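RsfP (PDB 4GLJ) probably catalyses the phosphate-dependent cleavage of methylthioadenosine to adenine and methylthioribose 1-phosphate, and binds the dye rhodamine B. Local coordinates at residues L51-N55 / G56-A60; T63-G66 / Q67-L71; L102-T105 / L106-L109; V147-I150 / L151-Y155; A283-A286 / E287-T290. All blocks are in the same frame, centred on the assembly; numbering follows the deposited sequence.

Contact 1 (L51-N55 / G56-A60)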
loop_
_atom_site.group_PDB
_atom_site.type_symbol
_atom_site.label_atom_id
_atom_site.label_comp_id
_atom_site.label_asym_id
_atom_site.label_seq_id
_atom_site.Cartn_x
_atom_site.Cartn_y
_atom_site.Cartn_z
ATOM N N LEU A 51 -22.430 -1.807 27.306
ATOM C CA LEU A 51 -23.334 -0.661 27.460
ATOM C C LEU A 51 -23.463 -0.301 28.930
ATOM O O LEU A 51 -23.584 -1.159 29.799
ATOM C CB LEU A 51 -24.718 -0.922 26.854
ATOM C CG LEU A 51 -24.660 -1.193 25.342
ATOM C CD1 LEU A 51 -25.884 -1.992 24.939
ATOM C CD2 LEU A 51 -24.609 0.103 24.578
ATOM N N GLY A 52 -23.426 0.992 29.200
ATOM C CA GLY A 52 -23.574 1.444 30.566
ATOM C C GLY A 52 -23.914 2.912 30.511
ATOM O O GLY A 52 -23.910 3.507 29.418
ATOM N N GLU A 53 -24.207 3.476 31.683
ATOM C CA GLU A 53 -24.556 4.888 31.810
ATOM C C GLU A 53 -23.458 5.629 32.551
ATOM O O GLU A 53 -22.938 5.163 33.554
ATOM C CB GLU A 53 -25.928 5.090 32.493
ATOM C CG GLU A 53 -27.095 4.870 31.524
ATOM C CD GLU A 53 -27.314 3.380 31.213
ATOM O OE1 GLU A 53 -27.171 2.549 32.157
ATOM O OE2 GLU A 53 -27.631 3.051 30.034
ATOM N N LEU A 54 -23.100 6.774 31.987
ATOM C CA LEU A 54 -22.203 7.741 32.606
ATOM C C LEU A 54 -23.155 8.881 32.896
ATOM O O LEU A 54 -23.710 9.470 31.968
ATOM C CB LEU A 54 -21.118 8.102 31.549
ATOM C CG LEU A 54 -19.642 8.270 31.925
ATOM C CD1 LEU A 54 -19.163 7.165 32.876
ATOM C CD2 LEU A 54 -18.787 8.338 30.661
ATOM N N ASN A 55 -23.438 9.137 34.193
ATOM C CA ASN A 55 -24.480 10.097 34.580
ATOM C C ASN A 55 -25.811 9.947 33.820
ATOM O O ASN A 55 -26.375 10.915 33.302
ATOM C CB ASN A 55 -23.985 11.546 34.458
ATOM C CG ASN A 55 -22.617 11.776 35.115
ATOM O OD1 ASN A 55 -21.728 10.911 35.098
ATOM N ND2 ASN A 55 -22.430 12.971 35.657
ATOM N N GLY A 56 -26.334 8.737 33.750
ATOM C CA GLY A 56 -27.587 8.547 33.060
ATOM C C GLY A 56 -27.550 8.616 31.552
ATOM O O GLY A 56 -28.571 8.324 30.909
ATOM N N VAL A 57 -26.398 8.992 30.966
ATOM C CA VAL A 57 -26.222 8.954 29.520
ATOM C C VAL A 57 -25.721 7.549 29.123
ATOM O O VAL A 57 -24.707 7.107 29.633
ATOM C CB VAL A 57 -25.131 9.944 29.049
ATOM C CG1 VAL A 57 -24.952 9.874 27.525
ATOM C CG2 VAL A 57 -25.408 11.365 29.522
ATOM N N THR A 58 -26.435 6.856 28.245
ATOM C CA THR A 58 -26.031 5.524 27.777
ATOM C C THR A 58 -24.873 5.654 26.784
ATOM O O THR A 58 -24.955 6.439 25.832
ATOM C CB THR A 58 -27.227 4.804 27.110
ATOM O OG1 THR A 58 -28.228 4.601 28.108
ATOM C CG2 THR A 58 -26.833 3.448 26.535
ATOM N N VAL A 59 -23.789 4.916 27.027
ATOM C CA VAL A 59 -22.612 4.947 26.138
ATOM C C VAL A 59 -22.304 3.487 25.771
ATOM O O VAL A 59 -22.500 2.602 26.604
ATOM C CB VAL A 59 -21.433 5.522 26.922
ATOM C CG1 VAL A 59 -20.229 5.533 26.061
ATOM C CG2 VAL A 59 -21.728 6.961 27.368
ATOM N N ALA A 60 -21.871 3.237 24.528
ATOM C CA ALA A 60 -21.355 1.915 24.123
ATOM C C ALA A 60 -19.813 1.950 24.155
ATOM O O ALA A 60 -19.200 2.889 23.637
ATOM C CB ALA A 60 -21.839 1.586 22.712
#
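Glu-53 and Thr-58 run alongside each other on one face of an antiparallel hairpin and meet through a short hydrogen bond of 2.5 Å from Thr-58 OG1 to Glu-53 OE2. The oxygen offers its anti lone pair, so the hydroxyl comes from the side away from OE1. A bend at chi2 of Glu-53 (74°) folds the carboxylate over the neighbouring strand and lays CG 3.6 Å from Thr-58 OG1. On the same face Leu-51 sets CD2 against Ala-60 CB (3.7 Å). Leu-54 and Val-59 turn to the other face, where Leu-54 CB just reaches Val-59 CG2 (4.4 Å) and Val-257 of helix 237-263 covers both. Between the faces the strands are laced by paired bonds, Gly-52 with Val-59 and Leu-54 with Val-57. A type I' turn from Leu-54 to Val-57 reverses the chain; at Gly-56 any CB would run into Asn-55 O, so a residue without a side chain fits there best. Glu-53 OE2 also forms a salt bridge with Arg-34 on strand 33-36. The carboxylate thus ties three adjacent strands together, and with a cation and a hydroxyl beside it, it is probably kept ionised.

Contact 2 (T63-G66 / Q67-L71). With RHB (N-[9-(2-carboxyphenyl)-6-(diethylamino)-3H-xanthen-3-ylidene]-N-ethylethanaminium), chain B; PO4 (phosphate ion), chain D.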
loop_
_atom_site.group_PDB
_atom_site.type_symbol
_atom_site.label_atom_id
_atom_site.label_comp_id
_atom_site.label_asym_id
_atom_site.label_seq_id
_atom_site.Cartn_x
_atom_site.Cartn_y
_atom_site.Cartn_z
ATOM N N THR A 63 -13.730 -2.421 22.998
ATOM C CA THR A 63 -12.257 -2.529 23.104
ATOM C C THR A 63 -11.768 -2.929 21.774
ATOM O O THR A 63 -12.024 -4.056 21.361
ATOM C CB THR A 63 -11.845 -3.669 24.045
ATOM O OG1 THR A 63 -12.531 -3.468 25.264
ATOM C CG2 THR A 63 -10.363 -3.592 24.288
ATOM N N ARG A 64 -11.066 -2.022 21.076
ATOM C CA ARG A 64 -10.638 -2.307 19.740
ATOM C C ARG A 64 -9.805 -3.637 19.558
ATOM O O ARG A 64 -9.995 -4.409 18.568
ATOM C CB ARG A 64 -9.816 -1.064 19.263
ATOM C CG ARG A 64 -9.344 -1.244 17.870
ATOM C CD ARG A 64 -8.536 -0.072 17.379
ATOM N NE ARG A 64 -9.267 1.209 17.342
ATOM C CZ ARG A 64 -9.034 2.293 18.083
ATOM N NH1 ARG A 64 -8.143 2.286 19.075
ATOM N NH2 ARG A 64 -9.768 3.405 17.883
ATOM N N HIS A 65 -8.895 -3.882 20.494
ATOM C CA HIS A 65 -7.982 -5.057 20.397
ATOM C C HIS A 65 -8.507 -6.310 20.997
ATOM O O HIS A 65 -7.826 -7.320 20.949
ATOM C CB HIS A 65 -6.619 -4.743 20.981
ATOM C CG HIS A 65 -5.864 -3.694 20.197
ATOM N ND1 HIS A 65 -5.232 -3.970 19.046
ATOM C CD2 HIS A 65 -5.753 -2.317 20.387
ATOM C CE1 HIS A 65 -4.648 -2.842 18.550
ATOM N NE2 HIS A 65 -4.992 -1.824 19.352
ATOM N N GLY A 66 -9.759 -6.270 21.473
ATOM C CA GLY A 66 -10.418 -7.367 22.186
ATOM C C GLY A 66 -9.953 -7.522 23.614
ATOM O O GLY A 66 -8.974 -6.895 24.041
ATOM N N GLN A 67 -10.619 -8.407 24.359
ATOM C CA GLN A 67 -10.134 -8.715 25.696
ATOM C C GLN A 67 -8.738 -9.344 25.683
ATOM O O GLN A 67 -8.365 -10.138 24.792
ATOM C CB GLN A 67 -11.158 -9.524 26.514
ATOM C CG GLN A 67 -11.189 -9.089 27.994
ATOM C CD GLN A 67 -11.066 -7.567 28.196
ATOM O OE1 GLN A 67 -10.003 -7.052 28.624
ATOM N NE2 GLN A 67 -12.138 -6.834 27.857
ATOM N N GLY A 68 -7.929 -8.865 26.604
ATOM C CA GLY A 68 -6.584 -9.352 26.728
ATOM C C GLY A 68 -5.687 -8.804 25.677
ATOM O O GLY A 68 -4.561 -9.296 25.508
ATOM N N HIS A 69 -6.138 -7.755 24.965
ATOM C CA HIS A 69 -5.368 -7.243 23.832
ATOM C C HIS A 69 -4.989 -8.377 22.904
ATOM O O HIS A 69 -3.838 -8.522 22.533
ATOM C CB HIS A 69 -4.125 -6.500 24.282
ATOM C CG HIS A 69 -3.638 -5.457 23.312
ATOM N ND1 HIS A 69 -3.132 -5.757 22.087
ATOM C CD2 HIS A 69 -3.647 -4.069 23.403
ATOM C CE1 HIS A 69 -2.776 -4.593 21.452
ATOM N NE2 HIS A 69 -3.087 -3.571 22.271
ATOM N N ARG A 70 -5.973 -9.098 22.392
ATOM C CA ARG A 70 -5.638 -10.247 21.529
ATOM C C ARG A 70 -5.368 -10.003 20.054
ATOM O O ARG A 70 -4.871 -10.895 19.420
ATOM C CB ARG A 70 -6.641 -11.388 21.689
ATOM C CG ARG A 70 -8.014 -10.997 21.215
ATOM C CD ARG A 70 -9.131 -12.035 21.480
ATOM N NE ARG A 70 -10.327 -11.418 20.890
ATOM C CZ ARG A 70 -10.764 -11.674 19.655
ATOM N NH1 ARG A 70 -10.154 -12.606 18.943
ATOM N NH2 ARG A 70 -11.818 -11.022 19.137
ATOM N N LEU A 71 -5.778 -8.849 19.497
ATOM C CA LEU A 71 -5.656 -8.542 18.056
ATOM C C LEU A 71 -4.584 -7.539 17.752
ATOM O O LEU A 71 -4.414 -6.538 18.455
ATOM C CB LEU A 71 -6.982 -7.962 17.500
ATOM C CG LEU A 71 -8.187 -8.886 17.760
ATOM C CD1 LEU A 71 -9.530 -8.144 17.539
ATOM C CD2 LEU A 71 -8.120 -10.218 16.958
HETATM O O2 RHB B . 3.351 -4.886 25.397
HETATM C C26 RHB B . 4.563 -4.651 25.226
HETATM C C19 RHB B . 5.009 -3.585 24.279
HETATM C C14 RHB B . 4.199 -2.639 23.654
HETATM C C15 RHB B . 4.804 -1.710 22.818
HETATM C C16 RHB B . 6.164 -1.697 22.579
HETATM C C17 RHB B . 6.957 -2.637 23.188
HETATM C C18 RHB B . 6.368 -3.563 24.038
HETATM C C9 RHB B . 2.716 -2.467 23.768
HETATM C C8 RHB B . 2.047 -1.731 22.652
HETATM C C13 RHB B . 2.754 -1.245 21.562
HETATM C C12 RHB B . 2.129 -0.560 20.517
HETATM C C11 RHB B . 0.765 -0.376 20.533
HETATM N N1 RHB B . 0.107 0.361 19.523
HETATM C C35 RHB B . 1.016 1.501 19.299
HETATM C C36 RHB B . 1.450 1.979 20.675
HETATM C C22 RHB B . -0.310 -0.295 18.249
HETATM C C23 RHB B . -1.734 -0.858 18.386
HETATM C C10 RHB B . 0.076 -0.839 21.645
HETATM C C7 RHB B . 0.696 -1.523 22.684
HETATM O O1 RHB B . -0.046 -1.982 23.742
HETATM C C1 RHB B . 0.482 -2.654 24.812
HETATM C C2 RHB B . 1.841 -2.928 24.894
HETATM C C6 RHB B . -0.382 -3.066 25.814
HETATM C C5 RHB B . 0.084 -3.756 26.916
HETATM C C4 RHB B . 1.440 -4.041 27.015
HETATM C C3 RHB B . 2.316 -3.626 26.007
HETATM N N2 RHB B . -0.831 -4.136 27.916
HETATM C C24 RHB B . -1.796 -5.146 27.436
HETATM C C25 RHB B . -3.063 -5.032 28.260
HETATM C C33 RHB B . -0.118 -4.596 29.126
HETATM C C34 RHB B . -1.016 -4.387 30.329
HETATM O O3 RHB B . 5.444 -5.263 25.859
HETATM P P PO4 D . -4.561 1.760 19.442
HETATM O O1 PO4 D . -3.275 0.988 19.501
HETATM O O2 PO4 D . -4.582 2.476 20.772
HETATM O O3 PO4 D . -4.421 2.654 18.267
HETATM O O4 PO4 D . -5.793 0.870 19.319
#
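His-65 and His-69 form an offset stack, with ring centroids 4.0 Å apart and planes only 11° from parallel. The overlap is displaced, so that CE1 of His-69 lies over the rim of the His-65 ring, while CB of His-65 sits almost squarely above the His-69 ring, 3.7 Å from its centroid, in a CH-pi contact. Hydrogen bonds fix the rotation of the upstream ring at both of its nitrogens. ND1 of His-65 donates to Leu-71 O (2.8 Å), which lies near the ring edge, and Leu-71 N returns a bond to His-65 O, closing the loop on itself. Elsewhere on the ring edge NE2 of His-65 binds phosphate O4 (2.8 Å), the oxygen that Arg-64 NH1 also grips (2.8 Å); a weak bond runs from NE2 to O1. Arg-64 is held in turn by a salt bridge to Glu-203. Close approaches to rhodamine B complete the set: His-65 CE1 is 3.5 Å from dye atom C23, and His-69 NE2, hydrogen-bonded to Ser-22, is 3.7 Å from dye atom O1. Val-134 of a neighbouring subunit packs on His-69. With Ser-22, Ala-98 and Thr-199 also on the phosphate, the arrangement is consistent with the phosphate site of the nucleoside phosphorylase fold, at an active site close to a subunit interface.

Contact 3 (L102-T105 / L106-L109)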
loop_
_atom_site.group_PDB
_atom_site.type_symbol
_atom_site.label_atom_id
_atom_site.label_comp_id
_atom_site.label_asym_id
_atom_site.label_seq_id
_atom_site.Cartn_x
_atom_site.Cartn_y
_atom_site.Cartn_z
ATOM N N LEU A 102 5.679 12.469 16.311
ATOM C CA LEU A 102 6.689 12.834 15.293
ATOM C C LEU A 102 7.188 14.268 15.464
ATOM O O LEU A 102 7.950 14.764 14.644
ATOM C CB LEU A 102 6.043 12.693 13.889
ATOM C CG LEU A 102 5.569 11.279 13.490
ATOM C CD1 LEU A 102 4.675 11.295 12.256
ATOM C CD2 LEU A 102 6.804 10.367 13.286
ATOM N N GLN A 103 6.857 14.942 16.564
ATOM C CA GLN A 103 7.158 16.365 16.689
ATOM C C GLN A 103 7.668 16.600 18.122
ATOM O O GLN A 103 7.084 16.101 19.122
ATOM C CB GLN A 103 5.879 17.219 16.435
ATOM C CG GLN A 103 5.237 17.111 15.052
ATOM C CD GLN A 103 6.203 17.564 13.948
ATOM O OE1 GLN A 103 7.069 18.385 14.213
ATOM N NE2 GLN A 103 6.099 16.982 12.731
ATOM N N GLU A 104 8.758 17.348 18.212
ATOM C CA GLU A 104 9.346 17.720 19.527
ATOM C C GLU A 104 8.381 18.237 20.592
ATOM O O GLU A 104 8.478 17.938 21.795
ATOM C CB GLU A 104 10.437 18.754 19.312
ATOM C CG GLU A 104 11.275 18.872 20.561
ATOM C CD GLU A 104 11.786 17.500 21.051
ATOM O OE1 GLU A 104 12.354 16.716 20.218
ATOM O OE2 GLU A 104 11.619 17.222 22.274
ATOM N N THR A 105 7.454 19.064 20.153
ATOM C CA THR A 105 6.527 19.685 21.089
ATOM C C THR A 105 5.375 18.774 21.512
ATOM O O THR A 105 4.639 19.124 22.423
ATOM C CB THR A 105 5.900 20.894 20.431
ATOM O OG1 THR A 105 5.422 20.457 19.159
ATOM C CG2 THR A 105 6.965 22.002 20.284
ATOM N N LEU A 106 5.180 17.622 20.847
ATOM C CA LEU A 106 4.186 16.628 21.325
ATOM C C LEU A 106 4.904 15.570 22.153
ATOM O O LEU A 106 5.595 14.658 21.592
ATOM C CB LEU A 106 3.434 15.972 20.168
ATOM C CG LEU A 106 2.927 16.994 19.150
ATOM C CD1 LEU A 106 2.346 16.298 17.939
ATOM C CD2 LEU A 106 1.867 17.866 19.767
ATOM N N LYS A 107 4.762 15.679 23.479
ATOM C CA LYS A 107 5.525 14.844 24.425
ATOM C C LYS A 107 4.721 13.669 25.009
ATOM O O LYS A 107 3.465 13.728 25.090
ATOM C CB LYS A 107 6.041 15.726 25.614
ATOM C CG LYS A 107 7.185 16.596 25.165
ATOM C CD LYS A 107 7.246 17.876 25.976
ATOM C CE LYS A 107 8.524 18.641 25.674
ATOM N NZ LYS A 107 8.815 18.867 24.227
ATOM N N PRO A 108 5.417 12.599 25.451
ATOM C CA PRO A 108 4.704 11.502 26.158
ATOM C C PRO A 108 3.820 12.018 27.294
ATOM O O PRO A 108 4.222 12.907 28.050
ATOM C CB PRO A 108 5.833 10.632 26.686
ATOM C CG PRO A 108 6.915 10.832 25.639
ATOM C CD PRO A 108 6.841 12.280 25.218
ATOM N N LEU A 109 2.628 11.442 27.392
ATOM C CA LEU A 109 1.544 11.872 28.282
ATOM C C LEU A 109 0.757 13.097 27.798
ATOM O O LEU A 109 -0.270 13.439 28.383
ATOM C CB LEU A 109 2.024 12.106 29.733
ATOM C CG LEU A 109 2.842 11.034 30.431
ATOM C CD1 LEU A 109 2.987 11.556 31.839
ATOM C CD2 LEU A 109 2.222 9.657 30.423
#
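Gln-103 and Leu-106 close a type I beta turn, which lies in the surface loop linking strand 92-101 to strand 111-119. Its backbone bond runs from Leu-106 N to Gln-103 O (3.0 Å). Beyond the backbone bond the same two side chains run alongside each other in the same direction, Leu-106 CD1 resting 3.9 Å from Gln-103 CB, so the buried leucine is lined by the aliphatic root of the glutamine. Elsewhere on the turn Lys-107 crosses Glu-104. The lysine chain is nearly straight until its last torsion (chi4 51°), where it hooks back and brings NZ to Glu-104 O in a close hydrogen bond to the backbone. The link to the charged group is much looser: Glu-104 OE2 is 3.8 Å from Lys-107 NZ, a long salt bridge. The lysine thus grips chiefly the carbonyl of the turn, with the carboxylate adding a more distant attraction.

In the second shell, Ser-101 OG joins the two ends of the turn by bonding both Gln-103 N and Leu-106 O. The Gln-103 side-chain amide donates a hydrogen bond from NE2 to Ala-193 O, which holds the glutamine in place beside the leucine, and Lys-107 N is engaged by Asp-110 OD2. Glu-104 OE1 makes a weak bond to His-227, so the carboxylate that faces the lysine has a partner on its other oxygen. Of all these links the one that closes most tightly over the turn is that of the lysine, with NZ of Lys-107 only 2.6 Å from O of Glu-104.

Contact 4 (V147-I150 / L151-Y155)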
loop_
_atom_site.group_PDB
_atom_site.type_symbol
_atom_site.label_atom_id
_atom_site.label_comp_id
_atom_site.label_asym_id
_atom_site.label_seq_id
_atom_site.Cartn_x
_atom_site.Cartn_y
_atom_site.Cartn_z
ATOM N N VAL A 147 -17.037 17.250 17.124
ATOM C CA VAL A 147 -16.565 16.289 18.150
ATOM C C VAL A 147 -15.171 16.620 18.605
ATOM O O VAL A 147 -14.897 16.615 19.803
ATOM C CB VAL A 147 -16.600 14.811 17.650
ATOM C CG1 VAL A 147 -16.292 13.851 18.761
ATOM C CG2 VAL A 147 -18.007 14.418 17.123
ATOM N N ALA A 148 -14.270 16.970 17.675
ATOM C CA ALA A 148 -12.929 17.424 18.062
ATOM C C ALA A 148 -12.994 18.663 18.942
ATOM O O ALA A 148 -12.277 18.730 19.940
ATOM C CB ALA A 148 -12.032 17.718 16.834
ATOM N N ASP A 149 -13.835 19.653 18.604
ATOM C CA ASP A 149 -13.946 20.794 19.511
ATOM C C ASP A 149 -14.432 20.392 20.917
ATOM O O ASP A 149 -13.995 21.007 21.913
ATOM C CB ASP A 149 -14.816 21.901 18.938
ATOM C CG ASP A 149 -14.970 23.051 19.918
ATOM O OD1 ASP A 149 -13.937 23.741 20.220
ATOM O OD2 ASP A 149 -16.118 23.205 20.443
ATOM N N ILE A 150 -15.414 19.472 20.978
ATOM C CA ILE A 150 -15.874 18.926 22.285
ATOM C C ILE A 150 -14.694 18.269 23.031
ATOM O O ILE A 150 -14.530 18.490 24.245
ATOM C CB ILE A 150 -17.057 17.952 22.126
ATOM C CG1 ILE A 150 -18.346 18.780 21.983
ATOM C CG2 ILE A 150 -17.174 17.002 23.318
ATOM C CD1 ILE A 150 -19.578 18.032 21.593
ATOM N N LEU A 151 -13.852 17.492 22.309
ATOM C CA LEU A 151 -12.738 16.875 22.970
ATOM C C LEU A 151 -11.765 17.846 23.620
ATOM O O LEU A 151 -11.245 17.537 24.696
ATOM C CB LEU A 151 -11.986 15.854 22.082
ATOM C CG LEU A 151 -12.873 14.653 21.708
ATOM C CD1 LEU A 151 -12.196 13.891 20.534
ATOM C CD2 LEU A 151 -13.052 13.720 22.905
ATOM N N ILE A 152 -11.466 18.955 22.943
ATOM C CA ILE A 152 -10.632 19.993 23.434
ATOM C C ILE A 152 -11.226 20.573 24.720
ATOM O O ILE A 152 -10.496 20.764 25.682
ATOM C CB ILE A 152 -10.454 21.133 22.360
ATOM C CG1 ILE A 152 -9.633 20.632 21.154
ATOM C CG2 ILE A 152 -9.755 22.306 22.965
ATOM C CD1 ILE A 152 -9.831 21.490 19.878
ATOM N N ARG A 153 -12.523 20.881 24.728
ATOM C CA ARG A 153 -13.111 21.519 25.934
ATOM C C ARG A 153 -13.231 20.439 27.044
ATOM O O ARG A 153 -13.068 20.755 28.217
ATOM C CB ARG A 153 -14.448 22.149 25.607
ATOM C CG ARG A 153 -14.282 23.367 24.719
ATOM C CD ARG A 153 -15.591 24.065 24.458
ATOM N NE ARG A 153 -16.356 23.354 23.445
ATOM C CZ ARG A 153 -17.560 22.835 23.657
ATOM N NH1 ARG A 153 -18.146 22.958 24.844
ATOM N NH2 ARG A 153 -18.176 22.220 22.657
ATOM N N ALA A 154 -13.481 19.189 26.633
ATOM C CA ALA A 154 -13.579 18.032 27.589
ATOM C C ALA A 154 -12.225 17.884 28.321
ATOM O O ALA A 154 -12.177 17.654 29.555
ATOM C CB ALA A 154 -13.921 16.720 26.868
ATOM N N TYR A 155 -11.125 18.019 27.565
ATOM C CA TYR A 155 -9.771 17.877 28.138
ATOM C C TYR A 155 -9.599 18.948 29.189
ATOM O O TYR A 155 -9.052 18.693 30.287
ATOM C CB TYR A 155 -8.641 18.128 27.077
ATOM C CG TYR A 155 -7.231 17.999 27.669
ATOM C CD1 TYR A 155 -6.562 16.743 27.683
ATOM C CD2 TYR A 155 -6.525 19.126 28.160
ATOM C CE1 TYR A 155 -5.268 16.624 28.214
ATOM C CE2 TYR A 155 -5.253 18.997 28.690
ATOM C CZ TYR A 155 -4.614 17.759 28.707
ATOM O OH TYR A 155 -3.312 17.648 29.237
#
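Leu-151, Ile-152, Arg-153 and Ala-154 each send their amide N to the carbonyl O four residues back, on Val-147, Ala-148, Asp-149 and Ile-150, as expected of regular alpha-helix. The bonds vary from 2.7 Å, for Ala-154 N to Ile-150 O, to 3.2 Å, for Arg-153 N to Asp-149 O. One turn apart on the same side, Asp-149 and Arg-153 form an i to i+4 salt bridge. It is a side-on grip on a single oxygen: NE of Arg-153 lies 3.0 Å from Asp-149 OD2 and NH2 of Arg-153 lies 3.2 Å from the same atom. OD2 lies close to the guanidinium plane, but both nitrogens approach it from one face of the carboxylate, whose plane is turned 32° from that of the guanidinium. A bend at chi3 of Arg-153 (-78°) swings the group back over the preceding turn, where NH2 also passes 3.5 Å from Ile-150 CG1. NH2 has a second anionic partner in Glu-263 of helix 237-263, so the guanidinium links two acids on different helices. An alanine here would remove the bridging cation and would probably leave Asp-149 and Glu-263 without their shared mate, weakening the tie between the two helices. Val-147 and Leu-151 touch loosely, CG1 of the valine to CD1 of the leucine at 4.5 Å.

The helix packs on both the sheet and helix 237-263. Val-147 and Leu-151 lie on Val-94 of strand 92-101, Ile-152 on Ile-113 of strand 111-119, and Ala-154 with Leu-151 on Ala-256 of helix 237-263.

Contact 5 (A283-A286 / E287-T290)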
loop_
_atom_site.group_PDB
_atom_site.type_symbol
_atom_site.label_atom_id
_atom_site.label_comp_id
_atom_site.label_asym_id
_atom_site.label_seq_id
_atom_site.Cartn_x
_atom_site.Cartn_y
_atom_site.Cartn_z
ATOM N N ALA A 283 -31.754 -0.425 -7.205
ATOM C CA ALA A 283 -30.871 -1.146 -8.113
ATOM C C ALA A 283 -30.051 -2.232 -7.386
ATOM O O ALA A 283 -29.419 -3.025 -8.050
ATOM C CB ALA A 283 -29.898 -0.172 -8.808
ATOM N N MET A 284 -30.015 -2.276 -6.047
ATOM C CA MET A 284 -29.166 -3.289 -5.380
ATOM C C MET A 284 -29.792 -4.674 -5.407
ATOM O O MET A 284 -31.001 -4.784 -5.362
ATOM C CB MET A 284 -28.851 -2.897 -3.960
ATOM C CG MET A 284 -28.036 -1.580 -3.908
ATOM S SD MET A 284 -28.038 -1.034 -2.214
ATOM C CE MET A 284 -27.206 0.603 -2.315
ATOM N N SER A 285 -28.979 -5.726 -5.409
ATOM C CA SER A 285 -29.521 -7.061 -5.212
ATOM C C SER A 285 -30.021 -7.250 -3.779
ATOM O O SER A 285 -29.642 -6.447 -2.873
ATOM C CB SER A 285 -28.425 -8.093 -5.494
ATOM O OG SER A 285 -27.427 -8.024 -4.500
ATOM N N ALA A 286 -30.828 -8.287 -3.566
ATOM C CA ALA A 286 -31.339 -8.630 -2.190
ATOM C C ALA A 286 -30.138 -8.850 -1.248
ATOM O O ALA A 286 -30.125 -8.461 -0.033
ATOM C CB ALA A 286 -32.201 -9.866 -2.202
ATOM N N GLU A 287 -29.121 -9.500 -1.796
ATOM C CA GLU A 287 -27.951 -9.861 -0.964
ATOM C C GLU A 287 -27.205 -8.576 -0.552
ATOM O O GLU A 287 -26.761 -8.404 0.623
ATOM C CB GLU A 287 -27.035 -10.840 -1.749
ATOM C CG GLU A 287 -25.713 -11.094 -0.999
ATOM C CD GLU A 287 -24.727 -12.065 -1.670
ATOM O OE1 GLU A 287 -24.964 -12.521 -2.809
ATOM O OE2 GLU A 287 -23.702 -12.380 -1.024
ATOM N N THR A 288 -27.068 -7.656 -1.512
ATOM C CA THR A 288 -26.363 -6.377 -1.230
ATOM C C THR A 288 -27.153 -5.520 -0.211
ATOM O O THR A 288 -26.584 -5.031 0.791
ATOM C CB THR A 288 -26.125 -5.620 -2.553
ATOM O OG1 THR A 288 -25.280 -6.454 -3.377
ATOM C CG2 THR A 288 -25.451 -4.239 -2.331
ATOM N N LYS A 289 -28.449 -5.323 -0.483
ATOM C CA LYS A 289 -29.264 -4.520 0.444
ATOM C C LYS A 289 -29.192 -5.083 1.865
ATOM O O LYS A 289 -29.183 -4.334 2.811
ATOM C CB LYS A 289 -30.738 -4.516 0.047
ATOM C CG LYS A 289 -31.085 -3.448 -0.951
ATOM C CD LYS A 289 -32.618 -3.324 -1.119
ATOM C CE LYS A 289 -33.306 -4.575 -1.708
ATOM N NZ LYS A 289 -32.700 -5.223 -2.923
ATOM N N THR A 290 -29.172 -6.411 1.987
ATOM C CA THR A 290 -29.230 -7.083 3.276
ATOM C C THR A 290 -27.905 -6.818 3.962
ATOM O O THR A 290 -27.886 -6.463 5.143
ATOM C CB THR A 290 -29.456 -8.604 3.131
ATOM O OG1 THR A 290 -30.641 -8.851 2.353
ATOM C CG2 THR A 290 -29.565 -9.273 4.502
#
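Ser-285 stands at the N-cap of helix 286-291, and its carbonyl O takes the first-turn bond from Lys-289 N (2.9 Å), while Thr-290 N bonds to Ala-286 O. The serine hydroxyl, held between its own backbone N and carbonyl carbon (chi1 68°), pairs with Thr-288 OG1 at 2.9 Å; either oxygen could be the donor. Lys-289 doubles back toward the incoming chain: bends at chi3 and chi4 carry NZ to Met-284 O (3.0 Å), which it meets from above the carbonyl plane, and weakly to Ser-285 O. On the way its CG packs on Met-284 CB (3.8 Å). A methionine in place of Lys-289 would probably leave the Met-284 carbonyl without its charged partner and cost one tie between the entering chain and the helix. Thr-288 puts its methyl against Met-284, CG2 lying 4.0 Å from CB, the two side chains crossing at about a right angle. The extended methionine then runs on among Leu-277, Thr-279 and Leu-296, so that residues before and after this C-terminal helix close over the methionine, while Thr-288 rests on Ala-133 of the loop that follows strand 111-119.

Contacts 1 and 2 share strand 57-63: the hairpin at 51-60 opens it, and the loop at 63-71 leaves its far end, where the chemistry changes from cross-strand pairing to stacked histidines and a bound anion. Contact 3 is a surface turn; the other four are partly buried. Contacts 1 and 4 both pack on helix 237-263, with an acid-hydroxyl pair in contact 1 and an acid-arginine pair in contact 4. Contact 5, at the last helix, 286-291, stands apart, about 47 Å from contact 3 between centres. Lysines in contacts 3 and 5 bond to carbonyl oxygens, whereas Arg-64 of contact 2 and Arg-153 of contact 4 meet anions, phosphate and carboxylate.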